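Local coordinates for protein Sec-alkylsulfatase (Pseudomonas sp., PDB 4AXH) that hydrolyses (R)-configured secondary alkyl sulfates with strict inversion of configuration, using a dinuclear zinc site to give (S)-alcohols and sulfate, at residues I298-Q302 and F303-N307; E326-A330 and K331-G335; L384-N388 and K389-L393. All blocks are in the same frame, centred on the assembly; numbering follows the deposited sequence. Where two conformers were deposited one is given.

Contact 1: residues I298-Q302 and F303-N307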
ATOM      1  N   ILE A 298      12.674 -10.378  21.678  1.00 32.51           N
ATOM      2  CA  ILE A 298      13.538 -10.363  22.845  1.00 33.12           C
ATOM      3  C   ILE A 298      13.869 -11.790  23.244  1.00 42.88           C
ATOM      4  O   ILE A 298      12.974 -12.558  23.592  1.00 44.70           O
ATOM      5  CB  ILE A 298      12.932  -9.533  24.009  1.00 35.47           C
ATOM      6  CG1 ILE A 298      12.535  -8.117  23.551  1.00 34.63           C
ATOM      7  CG2 ILE A 298      13.889  -9.478  25.231  1.00 36.66           C
ATOM      8  CD1 ILE A 298      11.118  -7.924  23.353  1.00 35.92           C
ATOM      9  N   TYR A 299      15.144 -12.160  23.149  1.00 41.63           N
ATOM     10  CA  TYR A 299      15.581 -13.489  23.555  1.00 42.45           C
ATOM     11  C   TYR A 299      16.199 -13.371  24.958  1.00 44.04           C
ATOM     12  O   TYR A 299      16.774 -12.340  25.310  1.00 42.90           O
ATOM     13  CB  TYR A 299      16.535 -14.127  22.505  1.00 44.40           C
ATOM     14  CG  TYR A 299      17.156 -15.449  22.914  1.00 46.62           C
ATOM     15  CD1 TYR A 299      16.402 -16.618  22.947  1.00 47.33           C
ATOM     16  CD2 TYR A 299      18.518 -15.545  23.197  1.00 48.55           C
ATOM     17  CE1 TYR A 299      16.976 -17.839  23.304  1.00 47.25           C
ATOM     18  CE2 TYR A 299      19.109 -16.765  23.528  1.00 48.99           C
ATOM     19  CZ  TYR A 299      18.334 -17.908  23.591  1.00 53.33           C
ATOM     20  OH  TYR A 299      18.922 -19.084  23.986  1.00 50.43           O
ATOM     21  N   LEU A 300      15.979 -14.386  25.771  1.00 39.36           N
ATOM     22  CA  LEU A 300      16.488 -14.449  27.124  1.00 37.84           C
ATOM     23  C   LEU A 300      17.486 -15.588  27.194  1.00 41.15           C
ATOM     24  O   LEU A 300      17.101 -16.743  27.444  1.00 38.15           O
ATOM     25  CB  LEU A 300      15.356 -14.598  28.158  1.00 37.38           C
ATOM     26  CG  LEU A 300      14.362 -13.456  28.161  1.00 41.81           C
ATOM     27  CD1 LEU A 300      13.222 -13.733  29.112  1.00 41.41           C
ATOM     28  CD2 LEU A 300      15.041 -12.137  28.481  1.00 45.00           C
ATOM     29  N   PRO A 301      18.784 -15.280  26.911  1.00 41.15           N
ATOM     30  CA  PRO A 301      19.805 -16.349  26.914  1.00 42.33           C
ATOM     31  C   PRO A 301      19.893 -17.160  28.203  1.00 46.53           C
ATOM     32  O   PRO A 301      20.036 -18.377  28.120  1.00 48.20           O
ATOM     33  CB  PRO A 301      21.106 -15.644  26.503  1.00 43.96           C
ATOM     34  CG  PRO A 301      20.830 -14.202  26.603  1.00 47.15           C
ATOM     35  CD  PRO A 301      19.369 -13.975  26.540  1.00 42.30           C
ATOM     36  N   GLN A 302      19.686 -16.518  29.361  1.00 42.25           N
ATOM     37  CA  GLN A 302      19.725 -17.169  30.676  1.00 42.20           C
ATOM     38  C   GLN A 302      18.596 -18.152  30.878  1.00 48.74           C
ATOM     39  O   GLN A 302      18.775 -19.153  31.581  1.00 51.65           O
ATOM     40  CB  GLN A 302      19.663 -16.137  31.810  1.00 42.90           C
ATOM     41  CG  GLN A 302      20.849 -15.185  31.897  1.00 44.48           C
ATOM     42  CD  GLN A 302      20.492 -13.930  32.666  1.00 63.57           C
ATOM     43  OE1 GLN A 302      19.325 -13.629  32.971  1.00 55.01           O
ATOM     44  NE2 GLN A 302      21.495 -13.154  32.983  1.00 61.94           N
ATOM     45  N   PHE A 303      17.423 -17.854  30.297  1.00 43.38           N
ATOM     46  CA  PHE A 303      16.204 -18.636  30.468  1.00 41.62           C
ATOM     47  C   PHE A 303      15.924 -19.609  29.322  1.00 46.56           C
ATOM     48  O   PHE A 303      15.091 -20.509  29.493  1.00 46.34           O
ATOM     49  CB  PHE A 303      15.016 -17.680  30.620  1.00 42.27           C
ATOM     50  CG  PHE A 303      14.997 -16.865  31.888  1.00 42.52           C
ATOM     51  CD1 PHE A 303      15.706 -15.673  31.977  1.00 44.08           C
ATOM     52  CD2 PHE A 303      14.209 -17.246  32.964  1.00 44.57           C
ATOM     53  CE1 PHE A 303      15.691 -14.926  33.147  1.00 46.50           C
ATOM     54  CE2 PHE A 303      14.178 -16.485  34.131  1.00 45.91           C
ATOM     55  CZ  PHE A 303      14.928 -15.335  34.217  1.00 45.19           C
ATOM     56  N   LYS A 304      16.613 -19.437  28.167  1.00 42.98           N
ATOM     57  CA  LYS A 304      16.400 -20.264  26.968  0.50 43.28           C
ATOM     58  C   LYS A 304      14.931 -20.123  26.482  1.00 48.92           C
ATOM     59  O   LYS A 304      14.306 -21.112  26.046  1.00 49.31           O
ATOM     60  CB  LYS A 304      16.798 -21.750  27.190  0.50 44.36           C
ATOM     61  CG  LYS A 304      18.258 -22.070  26.911  0.50 42.84           C
ATOM     62  CD  LYS A 304      18.467 -23.579  26.779  0.50 42.15           C
ATOM     63  CE  LYS A 304      19.088 -23.950  25.452  0.50 41.04           C
ATOM     64  NZ  LYS A 304      18.500 -25.201  24.890  0.50 49.83           N
ATOM     65  N   VAL A 305      14.366 -18.881  26.613  1.00 44.20           N
ATOM     66  CA  VAL A 305      13.003 -18.504  26.223  1.00 42.79           C
ATOM     67  C   VAL A 305      13.081 -17.418  25.160  1.00 44.90           C
ATOM     68  O   VAL A 305      13.977 -16.560  25.224  1.00 46.20           O
ATOM     69  CB  VAL A 305      12.003 -18.148  27.375  1.00 46.77           C
ATOM     70  CG1 VAL A 305      12.178 -19.013  28.611  1.00 46.16           C
ATOM     71  CG2 VAL A 305      12.053 -16.693  27.752  1.00 47.52           C
ATOM     72  N   LEU A 306      12.170 -17.463  24.171  1.00 36.91           N
ATOM     73  CA  LEU A 306      12.118 -16.457  23.111  1.00 34.33           C
ATOM     74  C   LEU A 306      10.790 -15.721  23.143  1.00 38.69           C
ATOM     75  O   LEU A 306       9.730 -16.349  23.227  1.00 38.78           O
ATOM     76  CB  LEU A 306      12.419 -17.052  21.721  1.00 33.17           C
ATOM     77  CG  LEU A 306      12.270 -16.133  20.494  1.00 35.33           C
ATOM     78  CD1 LEU A 306      13.379 -15.111  20.423  1.00 36.11           C
ATOM     79  CD2 LEU A 306      12.212 -16.915  19.239  1.00 31.94           C
ATOM     80  N   ASN A 307      10.855 -14.382  23.123  1.00 34.67           N
ATOM     81  CA  ASN A 307       9.664 -13.550  23.098  1.00 34.01           C
ATOM     82  C   ASN A 307       9.598 -12.837  21.739  1.00 37.45           C
ATOM     83  O   ASN A 307      10.474 -12.042  21.407  1.00 37.89           O
ATOM     84  CB  ASN A 307       9.573 -12.604  24.291  1.00 27.15           C
ATOM     85  CG  ASN A 307       8.247 -11.897  24.365  1.00 28.45           C
ATOM     86  OD1 ASN A 307       7.604 -11.632  23.351  1.00 22.32           O
ATOM     87  ND2 ASN A 307       7.799 -11.560  25.567  1.00 21.29           N
TER

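Contact 2: residues E326-A330 and K331-G335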
ATOM      1  N   GLU A 326      -1.899   1.449   6.509  1.00 35.53           N
ATOM      2  CA  GLU A 326      -1.023   1.181   5.365  1.00 36.38           C
ATOM      3  C   GLU A 326      -0.732  -0.348   5.392  1.00 40.57           C
ATOM      4  O   GLU A 326      -0.540  -0.918   6.477  1.00 38.97           O
ATOM      5  CB  GLU A 326       0.317   1.939   5.491  1.00 37.48           C
ATOM      6  CG  GLU A 326       0.214   3.452   5.462  1.00 43.44           C
ATOM      7  CD  GLU A 326       1.509   4.221   5.645  1.00 73.28           C
ATOM      8  OE1 GLU A 326       2.599   3.620   5.501  1.00 69.32           O
ATOM      9  OE2 GLU A 326       1.431   5.439   5.927  1.00 79.16           O
ATOM     10  N   VAL A 327      -0.718  -1.002   4.206  1.00 39.06           N
ATOM     11  CA  VAL A 327      -0.398  -2.426   4.061  1.00 39.76           C
ATOM     12  C   VAL A 327       0.960  -2.757   4.647  1.00 44.23           C
ATOM     13  O   VAL A 327       1.873  -1.941   4.575  1.00 44.38           O
ATOM     14  CB  VAL A 327      -0.466  -2.955   2.614  1.00 44.66           C
ATOM     15  CG1 VAL A 327      -1.759  -3.688   2.341  1.00 44.75           C
ATOM     16  CG2 VAL A 327      -0.216  -1.866   1.585  1.00 44.56           C
ATOM     17  N   ARG A 328       1.092  -3.971   5.181  1.00 40.06           N
ATOM     18  CA  ARG A 328       2.328  -4.502   5.747  1.00 39.10           C
ATOM     19  C   ARG A 328       3.032  -5.390   4.717  1.00 43.40           C
ATOM     20  O   ARG A 328       2.419  -5.793   3.724  1.00 42.11           O
ATOM     21  CB  ARG A 328       2.033  -5.274   7.042  1.00 36.73           C
ATOM     22  CG  ARG A 328       1.654  -4.357   8.141  1.00 30.70           C
ATOM     23  CD  ARG A 328       0.766  -5.048   9.100  1.00 28.08           C
ATOM     24  NE  ARG A 328       0.597  -4.263  10.337  1.00 29.92           N
ATOM     25  CZ  ARG A 328      -0.290  -4.555  11.289  1.00 42.79           C
ATOM     26  NH1 ARG A 328      -1.093  -5.621  11.162  1.00 25.70           N
ATOM     27  NH2 ARG A 328      -0.398  -3.775  12.370  1.00 28.61           N
ATOM     28  N   ASP A 329       4.332  -5.637   4.923  1.00 41.97           N
ATOM     29  CA  ASP A 329       5.136  -6.468   4.025  1.00 41.73           C
ATOM     30  C   ASP A 329       5.294  -7.883   4.618  1.00 44.02           C
ATOM     31  O   ASP A 329       6.136  -8.119   5.526  1.00 44.35           O
ATOM     32  CB  ASP A 329       6.513  -5.814   3.755  1.00 43.66           C
ATOM     33  CG  ASP A 329       7.397  -6.540   2.758  1.00 56.37           C
ATOM     34  OD1 ASP A 329       6.917  -7.537   2.140  1.00 55.97           O
ATOM     35  OD2 ASP A 329       8.560  -6.101   2.570  1.00 60.06           O
ATOM     36  N   ALA A 330       4.508  -8.833   4.035  1.00 37.53           N
ATOM     37  CA  ALA A 330       4.526 -10.265   4.388  1.00 34.79           C
ATOM     38  C   ALA A 330       5.893 -10.878   4.124  1.00 36.67           C
ATOM     39  O   ALA A 330       6.332 -11.713   4.923  1.00 35.97           O
ATOM     40  CB  ALA A 330       3.438 -11.026   3.632  1.00 34.54           C
ATOM     41  N   LYS A 331       6.590 -10.422   3.047  1.00 32.43           N
ATOM     42  CA  LYS A 331       7.940 -10.893   2.698  1.00 32.94           C
ATOM     43  C   LYS A 331       8.946 -10.581   3.824  1.00 35.05           C
ATOM     44  O   LYS A 331       9.702 -11.460   4.234  1.00 33.26           O
ATOM     45  CB  LYS A 331       8.389 -10.330   1.321  1.00 36.35           C
ATOM     46  CG  LYS A 331       9.890 -10.394   1.029  1.00 59.85           C
ATOM     47  CD  LYS A 331      10.237 -11.214  -0.220  1.00 79.28           C
ATOM     48  CE  LYS A 331      10.583 -12.664   0.087  1.00 99.00           C
ATOM     49  NZ  LYS A 331       9.374 -13.510   0.312  1.00109.91           N
ATOM     50  N   ALA A 332       8.905  -9.351   4.345  1.00 32.56           N
ATOM     51  CA  ALA A 332       9.810  -8.938   5.422  1.00 33.06           C
ATOM     52  C   ALA A 332       9.461  -9.650   6.735  1.00 36.70           C
ATOM     53  O   ALA A 332      10.353 -10.092   7.479  1.00 38.81           O
ATOM     54  CB  ALA A 332       9.770  -7.417   5.588  1.00 33.65           C
ATOM     55  N   TRP A 333       8.153  -9.778   6.987  1.00 29.48           N
ATOM     56  CA  TRP A 333       7.614 -10.477   8.148  1.00 29.04           C
ATOM     57  C   TRP A 333       8.134 -11.943   8.190  1.00 34.22           C
ATOM     58  O   TRP A 333       8.741 -12.329   9.188  1.00 34.33           O
ATOM     59  CB  TRP A 333       6.075 -10.451   8.086  1.00 26.71           C
ATOM     60  CG  TRP A 333       5.372 -10.567   9.404  1.00 26.61           C
ATOM     61  CD1 TRP A 333       5.744 -11.320  10.492  1.00 29.20           C
ATOM     62  CD2 TRP A 333       4.094 -10.006   9.717  1.00 25.83           C
ATOM     63  NE1 TRP A 333       4.774 -11.258  11.466  1.00 27.44           N
ATOM     64  CE2 TRP A 333       3.752 -10.451  11.020  1.00 29.38           C
ATOM     65  CE3 TRP A 333       3.200  -9.153   9.015  1.00 26.34           C
ATOM     66  CZ2 TRP A 333       2.568 -10.039  11.656  1.00 28.74           C
ATOM     67  CZ3 TRP A 333       2.007  -8.804   9.619  1.00 27.79           C
ATOM     68  CH2 TRP A 333       1.721  -9.203  10.942  1.00 28.37           C
ATOM     69  N   ALA A 334       7.959 -12.718   7.082  1.00 30.29           N
ATOM     70  CA  ALA A 334       8.447 -14.096   6.993  1.00 31.31           C
ATOM     71  C   ALA A 334       9.969 -14.188   7.205  1.00 34.99           C
ATOM     72  O   ALA A 334      10.428 -15.090   7.915  1.00 36.96           O
ATOM     73  CB  ALA A 334       8.038 -14.737   5.676  1.00 32.45           C
ATOM     74  N   GLY A 335      10.714 -13.225   6.666  1.00 28.96           N
ATOM     75  CA  GLY A 335      12.168 -13.132   6.825  1.00 28.35           C
ATOM     76  C   GLY A 335      12.644 -12.936   8.256  1.00 33.89           C
ATOM     77  O   GLY A 335      13.713 -13.447   8.644  1.00 34.54           O
TER

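Contact 3: residues L384-N388 and K389-L393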
ATOM      1  N   LEU A 384       1.506 -13.251  -5.526  1.00 33.62           N
ATOM      2  CA  LEU A 384       2.380 -12.798  -6.619  1.00 34.41           C
ATOM      3  C   LEU A 384       2.355 -13.802  -7.786  1.00 42.74           C
ATOM      4  O   LEU A 384       2.339 -13.408  -8.954  1.00 41.68           O
ATOM      5  CB  LEU A 384       3.807 -12.637  -6.099  1.00 34.82           C
ATOM      6  CG  LEU A 384       4.461 -11.235  -6.057  1.00 39.62           C
ATOM      7  CD1 LEU A 384       3.468 -10.107  -6.312  1.00 38.67           C
ATOM      8  CD2 LEU A 384       5.248 -11.034  -4.762  1.00 39.93           C
ATOM      9  N   ASN A 385       2.283 -15.105  -7.462  1.00 42.15           N
ATOM     10  CA  ASN A 385       2.168 -16.177  -8.452  1.00 41.66           C
ATOM     11  C   ASN A 385       0.872 -15.988  -9.256  1.00 44.55           C
ATOM     12  O   ASN A 385       0.931 -15.821 -10.472  1.00 45.80           O
ATOM     13  CB  ASN A 385       2.216 -17.558  -7.774  1.00 37.88           C
ATOM     14  CG  ASN A 385       2.162 -18.719  -8.738  1.00 49.24           C
ATOM     15  OD1 ASN A 385       1.087 -19.237  -9.067  1.00 38.40           O
ATOM     16  ND2 ASN A 385       3.320 -19.149  -9.217  1.00 37.72           N
ATOM     17  N   LEU A 386      -0.280 -15.962  -8.571  1.00 38.95           N
ATOM     18  CA  LEU A 386      -1.594 -15.817  -9.186  1.00 36.39           C
ATOM     19  C   LEU A 386      -1.798 -14.466  -9.901  1.00 45.50           C
ATOM     20  O   LEU A 386      -2.492 -14.438 -10.919  1.00 48.12           O
ATOM     21  CB  LEU A 386      -2.708 -16.121  -8.188  1.00 34.37           C
ATOM     22  CG  LEU A 386      -2.798 -17.559  -7.671  1.00 36.68           C
ATOM     23  CD1 LEU A 386      -3.890 -17.682  -6.588  1.00 36.43           C
ATOM     24  CD2 LEU A 386      -3.146 -18.558  -8.796  1.00 35.75           C
ATOM     25  N   MET A 387      -1.159 -13.369  -9.415  1.00 41.00           N
ATOM     26  CA  MET A 387      -1.201 -12.041 -10.039  1.00 40.23           C
ATOM     27  C   MET A 387      -0.559 -12.152 -11.449  1.00 46.70           C
ATOM     28  O   MET A 387      -1.156 -11.729 -12.443  1.00 47.74           O
ATOM     29  CB  MET A 387      -0.420 -11.010  -9.187  1.00 41.55           C
ATOM     30  CG  MET A 387      -1.179 -10.452  -7.988  1.00 44.13           C
ATOM     31  SD  MET A 387      -0.204  -9.155  -7.125  1.00 48.50           S
ATOM     32  CE  MET A 387      -0.087  -9.857  -5.528  1.00 44.51           C
ATOM     33  N   ASN A 388       0.629 -12.788 -11.525  1.00 43.67           N
ATOM     34  CA  ASN A 388       1.407 -13.021 -12.751  1.00 41.62           C
ATOM     35  C   ASN A 388       0.722 -13.950 -13.750  1.00 44.79           C
ATOM     36  O   ASN A 388       1.082 -13.955 -14.934  1.00 44.87           O
ATOM     37  CB  ASN A 388       2.795 -13.498 -12.404  1.00 35.32           C
ATOM     38  CG  ASN A 388       3.683 -12.402 -11.893  1.00 46.54           C
ATOM     39  OD1 ASN A 388       4.002 -11.458 -12.612  1.00 50.47           O
ATOM     40  ND2 ASN A 388       4.163 -12.537 -10.666  1.00 30.83           N
ATOM     41  N   LYS A 389      -0.290 -14.703 -13.281  1.00 40.95           N
ATOM     42  CA  LYS A 389      -1.120 -15.595 -14.099  1.00 41.13           C
ATOM     43  C   LYS A 389      -2.365 -14.832 -14.584  1.00 47.02           C
ATOM     44  O   LYS A 389      -3.181 -15.372 -15.337  1.00 47.13           O
ATOM     45  CB  LYS A 389      -1.532 -16.851 -13.301  1.00 43.32           C
ATOM     46  CG  LYS A 389      -0.446 -17.923 -13.217  1.00 52.36           C
ATOM     47  CD  LYS A 389      -0.918 -19.124 -12.414  1.00 50.49           C
ATOM     48  CE  LYS A 389       0.185 -20.119 -12.176  1.00 42.67           C
ATOM     49  NZ  LYS A 389      -0.090 -20.976 -11.001  1.00 50.12           N
ATOM     50  N   GLY A 390      -2.509 -13.589 -14.117  1.00 43.68           N
ATOM     51  CA  GLY A 390      -3.600 -12.711 -14.501  1.00 42.09           C
ATOM     52  C   GLY A 390      -4.805 -12.675 -13.612  1.00 45.57           C
ATOM     53  O   GLY A 390      -5.836 -12.113 -14.004  1.00 46.12           O
ATOM     54  N   LEU A 391      -4.708 -13.274 -12.423  1.00 42.14           N
ATOM     55  CA  LEU A 391      -5.817 -13.257 -11.458  1.00 41.38           C
ATOM     56  C   LEU A 391      -5.927 -11.892 -10.775  1.00 44.57           C
ATOM     57  O   LEU A 391      -4.911 -11.221 -10.553  1.00 43.80           O
ATOM     58  CB  LEU A 391      -5.691 -14.390 -10.413  1.00 40.66           C
ATOM     59  CG  LEU A 391      -6.393 -15.721 -10.754  1.00 43.12           C
ATOM     60  CD1 LEU A 391      -5.503 -16.618 -11.590  1.00 43.24           C
ATOM     61  CD2 LEU A 391      -6.765 -16.442  -9.514  1.00 40.19           C
ATOM     62  N   THR A 392      -7.168 -11.465 -10.513  1.00 41.88           N
ATOM     63  CA  THR A 392      -7.477 -10.195  -9.855  1.00 42.15           C
ATOM     64  C   THR A 392      -7.790 -10.418  -8.369  1.00 44.48           C
ATOM     65  O   THR A 392      -8.199 -11.507  -7.994  1.00 43.09           O
ATOM     66  CB  THR A 392      -8.536  -9.396 -10.657  1.00 50.54           C
ATOM     67  OG1 THR A 392      -9.739 -10.149 -10.804  1.00 52.00           O
ATOM     68  CG2 THR A 392      -8.038  -8.995 -12.025  1.00 44.87           C
ATOM     69  N   LEU A 393      -7.581  -9.406  -7.524  1.00 40.57           N
ATOM     70  CA  LEU A 393      -7.748  -9.476  -6.067  1.00 38.92           C
ATOM     71  C   LEU A 393      -8.808 -10.407  -5.529  1.00 42.99           C
ATOM     72  O   LEU A 393      -8.501 -11.207  -4.643  1.00 43.41           O
ATOM     73  CB  LEU A 393      -7.805  -8.081  -5.415  1.00 38.54           C
ATOM     74  CG  LEU A 393      -9.112  -7.287  -5.402  1.00 41.20           C
ATOM     75  CD1 LEU A 393      -9.126  -6.343  -4.225  1.00 39.97           C
ATOM     76  CD2 LEU A 393      -9.331  -6.545  -6.701  1.00 41.88           C
TER

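Contact 1: residues I298-Q302 and F303-N307
L300 and V305 pair across a tight beta hairpin of the metallo-beta-lactamase fold, in which strand 296-300 turns at P301-K304 and returns antiparallel as strand 305-307. The end of L300 settles against one branch of V305: L300 CD1 is 3.5 Å from V305 CG2, the two side chains crossing obliquely. V305 CG2 reaches L300 because it stands between its own backbone N and carbonyl carbon, with CG1 turned off beside the N (chi1 -37°). F303 extends this apolar patch round the turn, its CB 4.0 Å from L300 CB, and L124 of the neighbouring strand 124-128 touches all three side chains.

The other face of the hairpin carries Y299 and L306. L306 CD1 rests against the Y299 methylene, 3.9 Å from Y299 CB, while L306 CB lies at the ring edge, near its plane. With CG anti to the backbone N (chi1 174°), the Y299 ring runs back over the return strand, obliquely past V305 O, toward K304. Its hydroxyl bonds to R347 O and its ring stacks with that of Y344, so helix 330-344 and the loop after it hold the ring and its hydroxyl.

Farther along, I298 and N307 exchange two backbone bonds, I298 N to N307 O and N307 N to I298 O, both 2.8 Å; N307 OD1 accepts from A309 N, next to zinc ligand D310. The turn closes through a G1 beta bulge: K304, at positive phi (60°), and V305 both lie opposite the single residue L300. L300 O receives weak bonds from F303 N and K304 N, and L300 N donates to V305 O, 3.0 Å away.

Contact 2: residues E326-A330 and K331-G335
The backbone passes from an extended run through R328 and D329 into the first turn of helix 330-344, where W333 N bonds D329 O at 3.0 Å and A334 N bonds A330 O at 2.9 Å. D329 is the N-cap. Its CG lies anti to the backbone N (chi1 -176°), which swings the carboxylate forward over the start of the helix. There a single oxygen, OD1, takes two weak capping bonds, from K331 N at 3.0 Å and from the more distant A332 N, while OD2 rests beside the A332 methyl group. The negative charge at this end would be expected to suit the helix dipole. K331 sets out alongside D329, but its bent chain carries the ammonium away, and it packs on N380 and N381 of helix 362-388 and on D554 of the second subunit.

On another side of the helix start, R328 extends past the indole of W333, guanidinium and ring planes being nearly perpendicular (88°). R328 is a sulfate-binding residue, and its NH1 is tied to N318 O within the loop that supplies further sulfate ligands. W333 is anchored independently: NE1 bonds N311 O, its ring stacks with Y376, and it touches the zinc ligand E291. The cap thus starts the helix directly beside the active site. Between the two large side chains the contact is aliphatic on the arginine side, R328 CD meeting W333 CZ3 obliquely at 4.0 Å.

Contact 3: residues L384-N388 and K389-L393
L386 and L391 meet across a Schellman motif that ends the long helix 362-388, with G390 as the residue that leaves the helical path. Among the backbone bonds, two define the motif. L391 N reaches back to L386 O at 2.9 Å, and G390 N to M387 O at 2.8 Å. K389 N makes only weak bonds, to the carbonyls of N385 and L386. G390 adopts positive phi (95°), a conformation easily reached by glycine, which lacks a side chain.

Apolar contact follows from the reversal. L391 CB comes within 4.1 Å of L386 CB, the two side chains crossing at a slant, and both leucines also pack on I396 of the next helix, 393-400.

Polar side chains face the second subunit. N388 bonds there to L220 O through ND2 and to A224 N through OD1; ND2 also donates weakly to L384 O of its own chain. N385 ND2 is held by I558 O of the second subunit. K389 NZ forms a salt bridge with D650 of the second subunit, whose OD2 also takes a weak bond from N385 ND2, so asparagine and lysine share a partner across the dimer interface. The extended K389 chain runs back along the last helical turn and brings NZ to 2.9 Å from N385 OD1, in the carbonyl plane and on a lone pair.

Along the chain the three contacts come in series, and none touches another. Contacts 1 and 2 lie within the metallo-beta-lactamase region: the hairpin is part of the six-stranded mixed sheet, and its strand 305-307 is followed by helix 330-344, whose start is contact 2. The centres of contacts 1 and 2 lie about 24 Å apart. The intervening segment carries zinc ligand D310 and most of the sulfate-binding residues. Contact 3, at the far end of helix 362-388, is about 18 Å from contact 2 and about 40 Å from contact 1, centre to centre. That helix also packs against helix 330-344. Contacts 2 and 3 both reach the second subunit, placing the sulfate-site surroundings close to the dimer interface.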